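Local coordinates for protein SusD homolog (Bacteroides thetaiotaomicron, PDB 3EHM) that probably binds mucin O-glycans as a SusD-like outer membrane lipoprotein of a gut symbiont that uses these host sugars, at residues G65-N71 / N268-A274; E78-N82 / P312-K316; Y463-P467 / C483-E487. All blocks are in the same frame, centred on the assembly; numbering follows the deposited sequence.

Contact 1: G65-N71 / N268-A274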
ATOM      1  N   GLY A  65      -1.264 -11.183   2.438  1.00 14.36           N
ATOM      2  CA  GLY A  65      -2.437 -11.961   2.092  1.00 14.40           C
ATOM      3  C   GLY A  65      -3.516 -11.361   1.219  1.00 13.90           C
ATOM      4  O   GLY A  65      -4.638 -11.884   1.195  1.00 13.38           O
ATOM      5  N   TYR A  66      -3.218 -10.262   0.532  1.00 13.44           N
ATOM      6  CA  TYR A  66      -4.193  -9.680  -0.389  1.00 13.48           C
ATOM      7  C   TYR A  66      -4.226 -10.660  -1.561  1.00 13.40           C
ATOM      8  O   TYR A  66      -5.281 -10.947  -2.131  1.00 13.46           O
ATOM      9  CB  TYR A  66      -3.716  -8.328  -0.938  1.00 14.40           C
ATOM     10  CG  TYR A  66      -4.156  -7.088  -0.191  1.00 13.42           C
ATOM     11  CD1 TYR A  66      -3.824  -5.826  -0.677  1.00 13.22           C
ATOM     12  CD2 TYR A  66      -4.905  -7.166   0.983  1.00 12.32           C
ATOM     13  CE1 TYR A  66      -4.220  -4.670  -0.022  1.00 12.14           C
ATOM     14  CE2 TYR A  66      -5.311  -6.009   1.652  1.00 11.95           C
ATOM     15  CZ  TYR A  66      -4.964  -4.766   1.140  1.00 11.71           C
ATOM     16  OH  TYR A  66      -5.351  -3.614   1.775  1.00 11.17           O
ATOM     17  N   PHE A  67      -3.043 -11.160  -1.912  1.00 12.61           N
ATOM     18  CA  PHE A  67      -2.890 -12.092  -3.025  1.00 12.22           C
ATOM     19  C   PHE A  67      -2.106 -13.327  -2.622  1.00 11.79           C
ATOM     20  O   PHE A  67      -1.451 -13.351  -1.580  1.00 10.65           O
ATOM     21  CB  PHE A  67      -2.134 -11.431  -4.189  1.00 12.75           C
ATOM     22  CG  PHE A  67      -2.627 -10.062  -4.537  1.00 11.16           C
ATOM     23  CD1 PHE A  67      -1.842  -8.944  -4.280  1.00 11.96           C
ATOM     24  CD2 PHE A  67      -3.884  -9.886  -5.096  1.00 10.88           C
ATOM     25  CE1 PHE A  67      -2.305  -7.662  -4.574  1.00 12.11           C
ATOM     26  CE2 PHE A  67      -4.357  -8.611  -5.395  1.00 13.89           C
ATOM     27  CZ  PHE A  67      -3.565  -7.496  -5.132  1.00 12.52           C
ATOM     28  N   GLY A  68      -2.180 -14.340  -3.481  1.00 12.57           N
ATOM     29  CA  GLY A  68      -1.461 -15.584  -3.288  1.00 13.83           C
ATOM     30  C   GLY A  68      -0.817 -15.866  -4.635  1.00 14.10           C
ATOM     31  O   GLY A  68      -1.448 -15.633  -5.665  1.00 15.66           O
ATOM     32  N   ASN A  69       0.425 -16.345  -4.644  1.00 14.03           N
ATOM     33  CA  ASN A  69       1.121 -16.617  -5.901  1.00 13.26           C
ATOM     34  C   ASN A  69       0.993 -18.062  -6.384  1.00 14.04           C
ATOM     35  O   ASN A  69       1.173 -19.003  -5.606  1.00 14.16           O
ATOM     36  CB  ASN A  69       2.622 -16.312  -5.777  1.00 12.74           C
ATOM     37  CG  ASN A  69       2.914 -14.894  -5.320  1.00 14.37           C
ATOM     38  OD1 ASN A  69       2.356 -13.926  -5.843  1.00 14.18           O
ATOM     39  ND2 ASN A  69       3.817 -14.765  -4.350  1.00 12.76           N
ATOM     40  N   ASN A  70       0.695 -18.231  -7.670  1.00 13.10           N
ATOM     41  CA  ASN A  70       0.611 -19.560  -8.273  1.00 13.19           C
ATOM     42  C   ASN A  70       1.995 -19.797  -8.877  1.00 13.21           C
ATOM     43  O   ASN A  70       2.141 -20.016 -10.081  1.00 14.82           O
ATOM     44  CB  ASN A  70      -0.468 -19.592  -9.363  1.00 13.86           C
ATOM     45  CG  ASN A  70      -0.474 -20.893 -10.158  1.00 13.57           C
ATOM     46  OD1 ASN A  70      -0.096 -21.956  -9.654  1.00 12.55           O
ATOM     47  ND2 ASN A  70      -0.926 -20.815 -11.407  1.00 11.65           N
ATOM     48  N   ASN A  71       3.010 -19.736  -8.019  1.00 13.66           N
ATOM     49  CA  ASN A  71       4.397 -19.915  -8.440  1.00 15.20           C
ATOM     50  C   ASN A  71       5.301 -19.690  -7.229  1.00 14.69           C
ATOM     51  O   ASN A  71       4.873 -19.115  -6.235  1.00 16.06           O
ATOM     52  CB  ASN A  71       4.729 -18.878  -9.530  1.00 14.97           C
ATOM     53  CG  ASN A  71       5.939 -19.255 -10.364  1.00 15.98           C
ATOM     54  OD1 ASN A  71       6.146 -18.709 -11.453  1.00 18.56           O
ATOM     55  ND2 ASN A  71       6.747 -20.177  -9.864  1.00 13.00           N
ATOM     56  N   ASN A 268      -0.960 -15.987 -15.083  1.00 15.13           N
ATOM     57  CA  ASN A 268      -1.735 -16.857 -14.204  1.00 15.14           C
ATOM     58  C   ASN A 268      -0.997 -17.064 -12.889  1.00 15.69           C
ATOM     59  O   ASN A 268      -0.949 -18.178 -12.358  1.00 15.47           O
ATOM     60  CB  ASN A 268      -1.975 -18.208 -14.882  1.00 16.30           C
ATOM     61  CG  ASN A 268      -2.945 -18.108 -16.031  1.00 15.61           C
ATOM     62  OD1 ASN A 268      -2.631 -18.484 -17.164  1.00 18.30           O
ATOM     63  ND2 ASN A 268      -4.133 -17.591 -15.752  1.00 10.90           N
ATOM     64  N   GLU A 269      -0.436 -15.980 -12.363  1.00 16.11           N
ATOM     65  CA  GLU A 269       0.330 -16.043 -11.128  1.00 16.41           C
ATOM     66  C   GLU A 269      -0.313 -15.346  -9.931  1.00 16.47           C
ATOM     67  O   GLU A 269      -0.069 -15.727  -8.793  1.00 19.56           O
ATOM     68  CB  GLU A 269       1.744 -15.488 -11.372  1.00 17.20           C
ATOM     69  CG  GLU A 269       2.504 -16.257 -12.463  1.00 18.43           C
ATOM     70  CD  GLU A 269       3.879 -15.683 -12.781  1.00 20.73           C
ATOM     71  OE1 GLU A 269       4.017 -14.442 -12.846  1.00 19.87           O
ATOM     72  OE2 GLU A 269       4.820 -16.479 -12.983  1.00 20.42           O
ATOM     73  N   THR A 270      -1.138 -14.333 -10.170  1.00 16.60           N
ATOM     74  CA  THR A 270      -1.771 -13.635  -9.056  1.00 14.33           C
ATOM     75  C   THR A 270      -3.205 -14.086  -8.804  1.00 12.87           C
ATOM     76  O   THR A 270      -4.058 -14.010  -9.683  1.00 12.90           O
ATOM     77  CB  THR A 270      -1.736 -12.112  -9.265  1.00 14.72           C
ATOM     78  OG1 THR A 270      -0.373 -11.671  -9.238  1.00 14.45           O
ATOM     79  CG2 THR A 270      -2.512 -11.398  -8.159  1.00 14.07           C
ATOM     80  N   ARG A 271      -3.454 -14.543  -7.580  1.00 11.51           N
ATOM     81  CA  ARG A 271      -4.766 -15.036  -7.177  1.00 12.80           C
ATOM     82  C   ARG A 271      -5.159 -14.453  -5.816  1.00 13.86           C
ATOM     83  O   ARG A 271      -4.381 -13.721  -5.203  1.00 13.62           O
ATOM     84  CB  ARG A 271      -4.724 -16.565  -7.112  1.00 11.57           C
ATOM     85  CG  ARG A 271      -4.403 -17.240  -8.457  1.00 11.38           C
ATOM     86  CD  ARG A 271      -5.589 -17.117  -9.405  1.00 12.53           C
ATOM     87  NE  ARG A 271      -5.395 -17.775 -10.699  1.00 11.92           N
ATOM     88  CZ  ARG A 271      -5.002 -17.155 -11.810  1.00 15.24           C
ATOM     89  NH1 ARG A 271      -4.745 -15.852 -11.797  1.00 11.26           N
ATOM     90  NH2 ARG A 271      -4.901 -17.830 -12.949  1.00 13.18           N
HETATM   91  N   MSE A 272      -6.366 -14.775  -5.353  1.00 13.44           N
HETATM   92  CA  MSE A 272      -6.861 -14.278  -4.065  1.00 13.33           C
HETATM   93  C   MSE A 272      -6.040 -14.823  -2.895  1.00 12.65           C
HETATM   94  O   MSE A 272      -5.792 -16.026  -2.809  1.00 13.00           O
HETATM   95  CB  MSE A 272      -8.335 -14.667  -3.882  1.00 14.21           C
HETATM   96  CG  MSE A 272      -8.962 -14.168  -2.582  1.00 15.30           C
HETATM   97 SE   MSE A 272     -10.800 -14.772  -2.377  1.00 24.25          SE
HETATM   98  CE  MSE A 272     -10.465 -16.671  -2.216  1.00 14.00           C
ATOM     99  N   GLY A 273      -5.632 -13.930  -2.000  1.00 11.53           N
ATOM    100  CA  GLY A 273      -4.836 -14.319  -0.846  1.00 13.18           C
ATOM    101  C   GLY A 273      -5.636 -14.920   0.296  1.00 12.75           C
ATOM    102  O   GLY A 273      -6.807 -14.594   0.484  1.00 13.04           O
ATOM    103  N   ALA A 274      -4.991 -15.782   1.077  1.00 13.31           N
ATOM    104  CA  ALA A 274      -5.645 -16.460   2.197  1.00 13.77           C
ATOM    105  C   ALA A 274      -6.075 -15.518   3.310  1.00 12.91           C
ATOM    106  O   ALA A 274      -7.177 -15.635   3.842  1.00 11.05           O
ATOM    107  CB  ALA A 274      -4.728 -17.535   2.759  1.00 12.96           C
TER
HETATM  108  O   HOH W   1      -1.888 -15.315   0.331  1.00 15.26           O
HETATM  109  O   HOH W   2       0.410 -12.338  -6.775  1.00 14.37           O
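Gly273 presses against the turn formed by Gly65 and Tyr66, where the CA traces of the two segments come closest. Its CA lies 3.2 Å from Gly65 O in a CA-H...O contact, and its N donates to Tyr66 O at 3.0 Å, reaching that oxygen from well above the carbonyl plane. A CB on Gly273 would run into Gly65 O and the Tyr66-Phe67 peptide. From there Gly68 and Arg271 form the hydrogen-bonded pair, with Gly68 N to Arg271 O at 2.9 Å and Arg271 N to Gly68 O at 3.0 Å. This is a two-stranded antiparallel ribbon between short strands 67-69 and 270-272. It joins the end of helix 60-63, closed by a Schellman motif at Gly65, to the start of helix 274-282, whose N-cap is Gly273. Beside the ribbon, Thr270 CG2 touches the Phe67 ring obliquely, 3.7 Å from CD2, and a water links Asn69 OD1 to Thr270 OG1, which also bonds to Ser263.

Toward Asn71 and Asn268 the ends become partly exposed, yet they are still held: Asn70 N donates to Glu269 O at 2.8 Å and 161°, and the Asn70 amide, its CG trans to the backbone N (chi1 172°), reaches across so that ND2 meets Asn268 O nearly head-on at 2.8 Å. ND2 also donates to Ser319 O. An alanine in place of Asn70 removes this donor, which is likely to leave the carbonyls of Asn268 and Ser319 without that partner and to weaken the tie past the strands.

Contact 2: E78-N82 / P312-K316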
ATOM      1  N   GLU A  78      11.820 -11.989  -4.640  1.00 13.43           N
ATOM      2  CA  GLU A  78      11.144 -11.424  -3.470  1.00 12.82           C
ATOM      3  C   GLU A  78       9.856 -12.120  -3.023  1.00 13.92           C
ATOM      4  O   GLU A  78       9.453 -11.995  -1.860  1.00 12.74           O
ATOM      5  CB  GLU A  78      10.851  -9.935  -3.705  1.00 14.43           C
ATOM      6  CG  GLU A  78       9.783  -9.682  -4.754  1.00 13.80           C
ATOM      7  CD  GLU A  78      10.343  -9.526  -6.151  1.00 17.75           C
ATOM      8  OE1 GLU A  78      11.390 -10.138  -6.462  1.00 16.11           O
ATOM      9  OE2 GLU A  78       9.720  -8.795  -6.948  1.00 17.17           O
ATOM     10  N   ALA A  79       9.202 -12.844  -3.925  1.00 13.34           N
ATOM     11  CA  ALA A  79       7.959 -13.530  -3.558  1.00 14.11           C
ATOM     12  C   ALA A  79       8.211 -14.456  -2.376  1.00 14.08           C
ATOM     13  O   ALA A  79       7.359 -14.616  -1.499  1.00 13.18           O
ATOM     14  CB  ALA A  79       7.415 -14.321  -4.740  1.00 10.72           C
ATOM     15  N   ASN A  80       9.390 -15.064  -2.352  1.00 13.59           N
ATOM     16  CA  ASN A  80       9.735 -15.958  -1.260  1.00 13.72           C
ATOM     17  C   ASN A  80      10.847 -15.388  -0.392  1.00 13.25           C
ATOM     18  O   ASN A  80      11.651 -16.114   0.193  1.00 11.25           O
ATOM     19  CB  ASN A  80      10.090 -17.336  -1.803  1.00 15.57           C
ATOM     20  CG  ASN A  80       8.865 -18.087  -2.276  1.00 16.39           C
ATOM     21  OD1 ASN A  80       8.379 -19.001  -1.604  1.00 18.45           O
ATOM     22  ND2 ASN A  80       8.336 -17.683  -3.425  1.00 11.89           N
ATOM     23  N   TRP A  81      10.870 -14.061  -0.342  1.00 13.55           N
ATOM     24  CA  TRP A  81      11.794 -13.299   0.484  1.00 15.22           C
ATOM     25  C   TRP A  81      13.273 -13.388   0.122  1.00 14.76           C
ATOM     26  O   TRP A  81      14.130 -13.124   0.962  1.00 13.73           O
ATOM     27  CB  TRP A  81      11.601 -13.702   1.952  1.00 15.95           C
ATOM     28  CG  TRP A  81      10.165 -13.683   2.436  1.00 15.86           C
ATOM     29  CD1 TRP A  81       9.032 -13.832   1.680  1.00 16.79           C
ATOM     30  CD2 TRP A  81       9.726 -13.615   3.797  1.00 14.59           C
ATOM     31  NE1 TRP A  81       7.919 -13.867   2.488  1.00 15.70           N
ATOM     32  CE2 TRP A  81       8.317 -13.736   3.793  1.00 16.85           C
ATOM     33  CE3 TRP A  81      10.387 -13.467   5.022  1.00 16.17           C
ATOM     34  CZ2 TRP A  81       7.558 -13.713   4.969  1.00 15.28           C
ATOM     35  CZ3 TRP A  81       9.631 -13.444   6.194  1.00 16.73           C
ATOM     36  CH2 TRP A  81       8.231 -13.567   6.155  1.00 15.24           C
ATOM     37  N   ASN A  82      13.578 -13.759  -1.117  1.00 14.78           N
ATOM     38  CA  ASN A  82      14.969 -13.834  -1.548  1.00 14.68           C
ATOM     39  C   ASN A  82      15.245 -12.517  -2.272  1.00 13.98           C
ATOM     40  O   ASN A  82      15.004 -12.388  -3.475  1.00 13.52           O
ATOM     41  CB  ASN A  82      15.175 -15.023  -2.490  1.00 16.07           C
ATOM     42  CG  ASN A  82      16.641 -15.317  -2.743  1.00 19.78           C
ATOM     43  OD1 ASN A  82      16.987 -16.323  -3.366  1.00 20.53           O
ATOM     44  ND2 ASN A  82      17.510 -14.438  -2.262  1.00 15.30           N
ATOM     45  N   PRO A 312      -0.140 -17.462   1.542  1.00 15.81           N
ATOM     46  CA  PRO A 312       0.912 -16.454   1.394  1.00 15.89           C
ATOM     47  C   PRO A 312       2.278 -17.108   1.270  1.00 16.07           C
ATOM     48  O   PRO A 312       2.526 -18.163   1.861  1.00 16.62           O
ATOM     49  CB  PRO A 312       0.773 -15.623   2.661  1.00 15.28           C
ATOM     50  CG  PRO A 312       0.336 -16.636   3.666  1.00 15.62           C
ATOM     51  CD  PRO A 312      -0.704 -17.432   2.903  1.00 17.16           C
ATOM     52  N   THR A 313       3.153 -16.481   0.492  1.00 16.50           N
ATOM     53  CA  THR A 313       4.502 -16.987   0.278  1.00 16.66           C
ATOM     54  C   THR A 313       4.440 -18.476  -0.070  1.00 16.01           C
ATOM     55  O   THR A 313       5.015 -19.326   0.615  1.00 15.24           O
ATOM     56  CB  THR A 313       5.372 -16.732   1.535  1.00 16.44           C
ATOM     57  OG1 THR A 313       5.260 -15.350   1.910  1.00 17.84           O
ATOM     58  CG2 THR A 313       6.840 -17.033   1.253  1.00 15.87           C
ATOM     59  N   ASN A 314       3.725 -18.765  -1.154  1.00 16.49           N
ATOM     60  CA  ASN A 314       3.528 -20.115  -1.665  1.00 17.23           C
ATOM     61  C   ASN A 314       4.858 -20.828  -1.868  1.00 17.71           C
ATOM     62  O   ASN A 314       5.796 -20.249  -2.409  1.00 17.74           O
ATOM     63  CB  ASN A 314       2.771 -20.047  -2.996  1.00 18.62           C
ATOM     64  CG  ASN A 314       2.359 -21.415  -3.518  1.00 20.54           C
ATOM     65  OD1 ASN A 314       1.753 -21.518  -4.583  1.00 26.25           O
ATOM     66  ND2 ASN A 314       2.675 -22.465  -2.776  1.00 18.86           N
ATOM     67  N   SER A 315       4.936 -22.083  -1.433  1.00 16.25           N
ATOM     68  CA  SER A 315       6.164 -22.851  -1.581  1.00 18.45           C
ATOM     69  C   SER A 315       6.072 -23.814  -2.758  1.00 18.12           C
ATOM     70  O   SER A 315       7.056 -24.456  -3.117  1.00 19.60           O
ATOM     71  CB  SER A 315       6.463 -23.633  -0.298  1.00 18.60           C
ATOM     72  OG  SER A 315       5.492 -24.639  -0.074  1.00 19.29           O
ATOM     73  N   LYS A 316       4.895 -23.894  -3.370  1.00 18.29           N
ATOM     74  CA  LYS A 316       4.677 -24.791  -4.504  1.00 19.18           C
ATOM     75  C   LYS A 316       4.958 -24.162  -5.866  1.00 18.92           C
ATOM     76  O   LYS A 316       4.814 -22.952  -6.053  1.00 17.49           O
ATOM     77  CB  LYS A 316       3.238 -25.313  -4.485  1.00 20.83           C
ATOM     78  CG  LYS A 316       3.056 -26.682  -3.838  1.00 25.78           C
ATOM     79  CD  LYS A 316       3.514 -26.710  -2.394  1.00 27.94           C
ATOM     80  CE  LYS A 316       3.211 -28.067  -1.751  1.00 30.62           C
ATOM     81  NZ  LYS A 316       3.857 -29.217  -2.462  1.00 27.14           N
TER
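Trp81 and Thr313 meet with their side chains at about a right angle, the indole offering its pyrrole edge and the threonine its two branches. NE1 donates to Thr313 OG1 at 3.1 Å, with an N-H...O angle of 146°; the hydroxyl stands near the ring plane but tilted 23° out of it. Thr313 CG2 lies well out of the ring plane near NE1, at 3.6 Å, and touches Ala79 O at 3.7 Å. This forked approach follows from the threonine torsion (chi1 -51°), which puts OG1 trans to the carbonyl carbon and CG2 trans to the backbone N, the methyl thus falling between indole and peptide. Asn80 runs past Thr313 in the opposite direction, its side chain coming nearer to 312-316 than its backbone does.

The indole is set in place by its own turn. Trp81 N bonds to Glu78 O at 2.9 Å, closing the short 3-10 segment 78-79, while Ala79 O lies at the ring's edge in its plane. Tyr63 meets the indole edge-to-face, and Ala472 and Pro473 of helix 472-475 pack against it. Asn62 spans both segments, accepting from Thr313 N and donating weakly to Ala79 O.

The contact thus joins two loops, one leading into helix 85-110 and the other lying between strands 304-306 and 339-342. Chemically it is small and largely polar, and the indole-to-hydroxyl bond is its clear tie: the buried indole N-H is satisfied by a hydroxyl acting as acceptor, a pairing that should fix the ring's rotation and the threonine's rotamer together.

Contact 3: Y463-P467 / C483-E487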
ATOM      1  N   TYR A 463      -3.902  -9.461  11.970  1.00 13.68           N
ATOM      2  CA  TYR A 463      -3.125 -10.686  12.090  1.00 14.36           C
ATOM      3  C   TYR A 463      -3.170 -11.336  10.712  1.00 12.90           C
ATOM      4  O   TYR A 463      -4.192 -11.285  10.031  1.00 12.96           O
ATOM      5  CB  TYR A 463      -3.727 -11.615  13.149  1.00 14.35           C
ATOM      6  CG  TYR A 463      -3.603 -11.091  14.568  1.00 15.92           C
ATOM      7  CD1 TYR A 463      -2.566 -10.223  14.926  1.00 16.33           C
ATOM      8  CD2 TYR A 463      -4.502 -11.489  15.559  1.00 16.21           C
ATOM      9  CE1 TYR A 463      -2.427  -9.767  16.240  1.00 13.83           C
ATOM     10  CE2 TYR A 463      -4.370 -11.042  16.875  1.00 14.56           C
ATOM     11  CZ  TYR A 463      -3.333 -10.181  17.204  1.00 15.60           C
ATOM     12  OH  TYR A 463      -3.203  -9.739  18.496  1.00 13.94           O
ATOM     13  N   LEU A 464      -2.066 -11.949  10.304  1.00 14.46           N
ATOM     14  CA  LEU A 464      -1.983 -12.551   8.982  1.00 14.40           C
ATOM     15  C   LEU A 464      -1.778 -14.054   8.979  1.00 16.77           C
ATOM     16  O   LEU A 464      -1.304 -14.634   9.955  1.00 16.60           O
ATOM     17  CB  LEU A 464      -0.818 -11.929   8.208  1.00 14.60           C
ATOM     18  CG  LEU A 464      -0.669 -10.409   8.243  1.00 14.34           C
ATOM     19  CD1 LEU A 464       0.692 -10.027   7.689  1.00 15.52           C
ATOM     20  CD2 LEU A 464      -1.784  -9.758   7.450  1.00 13.10           C
HETATM   21  N   MSE A 465      -2.134 -14.671   7.857  1.00 16.80           N
HETATM   22  CA  MSE A 465      -1.925 -16.099   7.671  1.00 17.52           C
HETATM   23  C   MSE A 465      -0.403 -16.179   7.585  1.00 17.37           C
HETATM   24  O   MSE A 465       0.222 -15.343   6.931  1.00 15.74           O
HETATM   25  CB  MSE A 465      -2.543 -16.563   6.345  1.00 17.77           C
HETATM   26  CG  MSE A 465      -4.068 -16.520   6.300  1.00 22.56           C
HETATM   27 SE   MSE A 465      -4.872 -18.104   7.069  1.00 27.96          SE
HETATM   28  CE  MSE A 465      -6.720 -17.794   6.568  1.00 21.01           C
ATOM     29  N   LYS A 466       0.195 -17.165   8.244  1.00 17.52           N
ATOM     30  CA  LYS A 466       1.648 -17.307   8.234  1.00 18.10           C
ATOM     31  C   LYS A 466       2.152 -17.760   6.870  1.00 17.29           C
ATOM     32  O   LYS A 466       1.436 -18.424   6.124  1.00 18.61           O
ATOM     33  CB  LYS A 466       2.077 -18.323   9.293  1.00 21.80           C
ATOM     34  CG  LYS A 466       1.596 -19.730   8.991  1.00 23.96           C
ATOM     35  CD  LYS A 466       1.852 -20.691  10.140  1.00 27.73           C
ATOM     36  CE  LYS A 466       1.286 -22.067   9.814  1.00 29.03           C
ATOM     37  NZ  LYS A 466       0.791 -22.758  11.044  1.00 32.93           N
ATOM     38  N   PRO A 467       3.400 -17.414   6.525  1.00 16.42           N
ATOM     39  CA  PRO A 467       3.929 -17.829   5.226  1.00 15.75           C
ATOM     40  C   PRO A 467       3.987 -19.353   5.111  1.00 16.17           C
ATOM     41  O   PRO A 467       4.282 -20.046   6.078  1.00 15.62           O
ATOM     42  CB  PRO A 467       5.311 -17.178   5.191  1.00 17.46           C
ATOM     43  CG  PRO A 467       5.694 -17.104   6.648  1.00 17.83           C
ATOM     44  CD  PRO A 467       4.409 -16.660   7.292  1.00 17.04           C
ATOM     45  N   CYS A 483       8.592 -13.064  12.318  1.00 30.19           N
ATOM     46  CA  CYS A 483       8.226 -12.498  11.023  1.00 27.86           C
ATOM     47  C   CYS A 483       7.263 -13.328  10.181  1.00 23.96           C
ATOM     48  O   CYS A 483       7.545 -14.479   9.834  1.00 23.52           O
ATOM     49  CB  CYS A 483       9.482 -12.224  10.177  1.00 27.84           C
ATOM     50  SG  CYS A 483      10.491 -10.815  10.724  1.00 40.52           S
ATOM     51  N   ARG A 484       6.121 -12.734   9.856  1.00 20.04           N
ATOM     52  CA  ARG A 484       5.150 -13.380   8.985  1.00 17.63           C
ATOM     53  C   ARG A 484       5.276 -12.662   7.644  1.00 15.86           C
ATOM     54  O   ARG A 484       4.738 -13.108   6.638  1.00 15.24           O
ATOM     55  CB  ARG A 484       3.732 -13.262   9.544  1.00 17.38           C
ATOM     56  CG  ARG A 484       3.530 -14.126  10.778  1.00 19.40           C
ATOM     57  CD  ARG A 484       2.069 -14.282  11.164  1.00 17.05           C
ATOM     58  NE  ARG A 484       1.964 -15.111  12.357  1.00 16.17           N
ATOM     59  CZ  ARG A 484       0.833 -15.390  12.990  1.00 18.27           C
ATOM     60  NH1 ARG A 484      -0.322 -14.909  12.547  1.00 16.34           N
ATOM     61  NH2 ARG A 484       0.866 -16.144  14.081  1.00 16.49           N
ATOM     62  N   VAL A 485       6.006 -11.544   7.655  1.00 14.64           N
ATOM     63  CA  VAL A 485       6.276 -10.744   6.455  1.00 12.60           C
ATOM     64  C   VAL A 485       7.639 -10.083   6.640  1.00 12.69           C
ATOM     65  O   VAL A 485       8.101  -9.927   7.764  1.00 13.07           O
ATOM     66  CB  VAL A 485       5.233  -9.606   6.244  1.00 13.42           C
ATOM     67  CG1 VAL A 485       3.827 -10.162   6.330  1.00 12.82           C
ATOM     68  CG2 VAL A 485       5.440  -8.491   7.262  1.00 11.64           C
ATOM     69  N   PRO A 486       8.314  -9.706   5.540  1.00 12.17           N
ATOM     70  CA  PRO A 486       9.615  -9.059   5.726  1.00 12.29           C
ATOM     71  C   PRO A 486       9.358  -7.687   6.359  1.00 12.34           C
ATOM     72  O   PRO A 486       8.289  -7.101   6.162  1.00 11.01           O
ATOM     73  CB  PRO A 486      10.154  -8.938   4.298  1.00 12.08           C
ATOM     74  CG  PRO A 486       9.481 -10.082   3.575  1.00 13.97           C
ATOM     75  CD  PRO A 486       8.079 -10.022   4.120  1.00 12.46           C
ATOM     76  N   GLU A 487      10.316  -7.182   7.128  1.00 12.25           N
ATOM     77  CA  GLU A 487      10.160  -5.873   7.759  1.00 12.70           C
ATOM     78  C   GLU A 487      10.489  -4.758   6.761  1.00 11.90           C
ATOM     79  O   GLU A 487      10.125  -3.597   6.964  1.00 12.32           O
ATOM     80  CB  GLU A 487      11.092  -5.745   8.972  1.00 16.29           C
ATOM     81  CG  GLU A 487      10.787  -6.672  10.150  1.00 16.21           C
ATOM     82  CD  GLU A 487       9.481  -6.344  10.859  1.00 19.31           C
ATOM     83  OE1 GLU A 487       8.972  -5.210  10.707  1.00 17.22           O
ATOM     84  OE2 GLU A 487       8.969  -7.224  11.587  1.00 20.67           O
TER
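The guanidinium of Arg484 meets Leu464 O at its edge, near its own plane, whereas Lys466 CB approaches obliquely, 4.4 Å from NE. The edge contact is a weak hydrogen bond, NH1 to Leu464 O at 2.8 Å, bent to 129° at the hydrogen. The stronger bond of NH1 is to Gln529 OE1, so a single nitrogen ties the 463-467 loop to the C-terminal part of the chain. An extended chain from CG to NE carries the group this far (chi2 -167°), and on the way CD passes 3.6 Å from Leu464 O. At the other end of the arginine, the Pro467 ring turns its CD toward the backbone, 3.6 Å from Arg484 O and 4.1 Å from Arg484 CB.

Beyond the arginine the contact is apolar and tight. Leu464 and Val485 cross at about a right angle, and the methyls CD1 of Leu464 and CG1 of Val485 come within 3.4 Å, closer than usual for two carbons. Tyr456 of helix 449-459 touches Leu464, Arg484 and Val485 alike, so that helix backs the junction.

Two irregular loops, on either side of the short helix 472-475 in sequence, are in this way closed against each other over helix 449-459: plain loop-to-loop packing within the largely helical SusD-like fold.

In the fold
The three contacts form a connected group of buried joints. Contacts 1 and 2 interleave along the chain, with centres about 10 Å apart; Ala274 CB packs on Pro312 CD at 4.0 Å. Contact 3 comes later in sequence, its centre about 11 Å from that of contact 2 and about 15 Å from that of contact 1. Contact 2 lies against it in two places: Trp81 CZ2 is 3.3 Å from Arg484 O, and Pro312 CG is 3.2 Å from Lys466 O. Contact 1 reaches contact 3 through Ala274 O, 3.5 Å from Met465 CE. Contacts 1 and 2 join segments 197 and 230 residues apart, contact 3 neighbouring loops; none can be assigned to a glycan site.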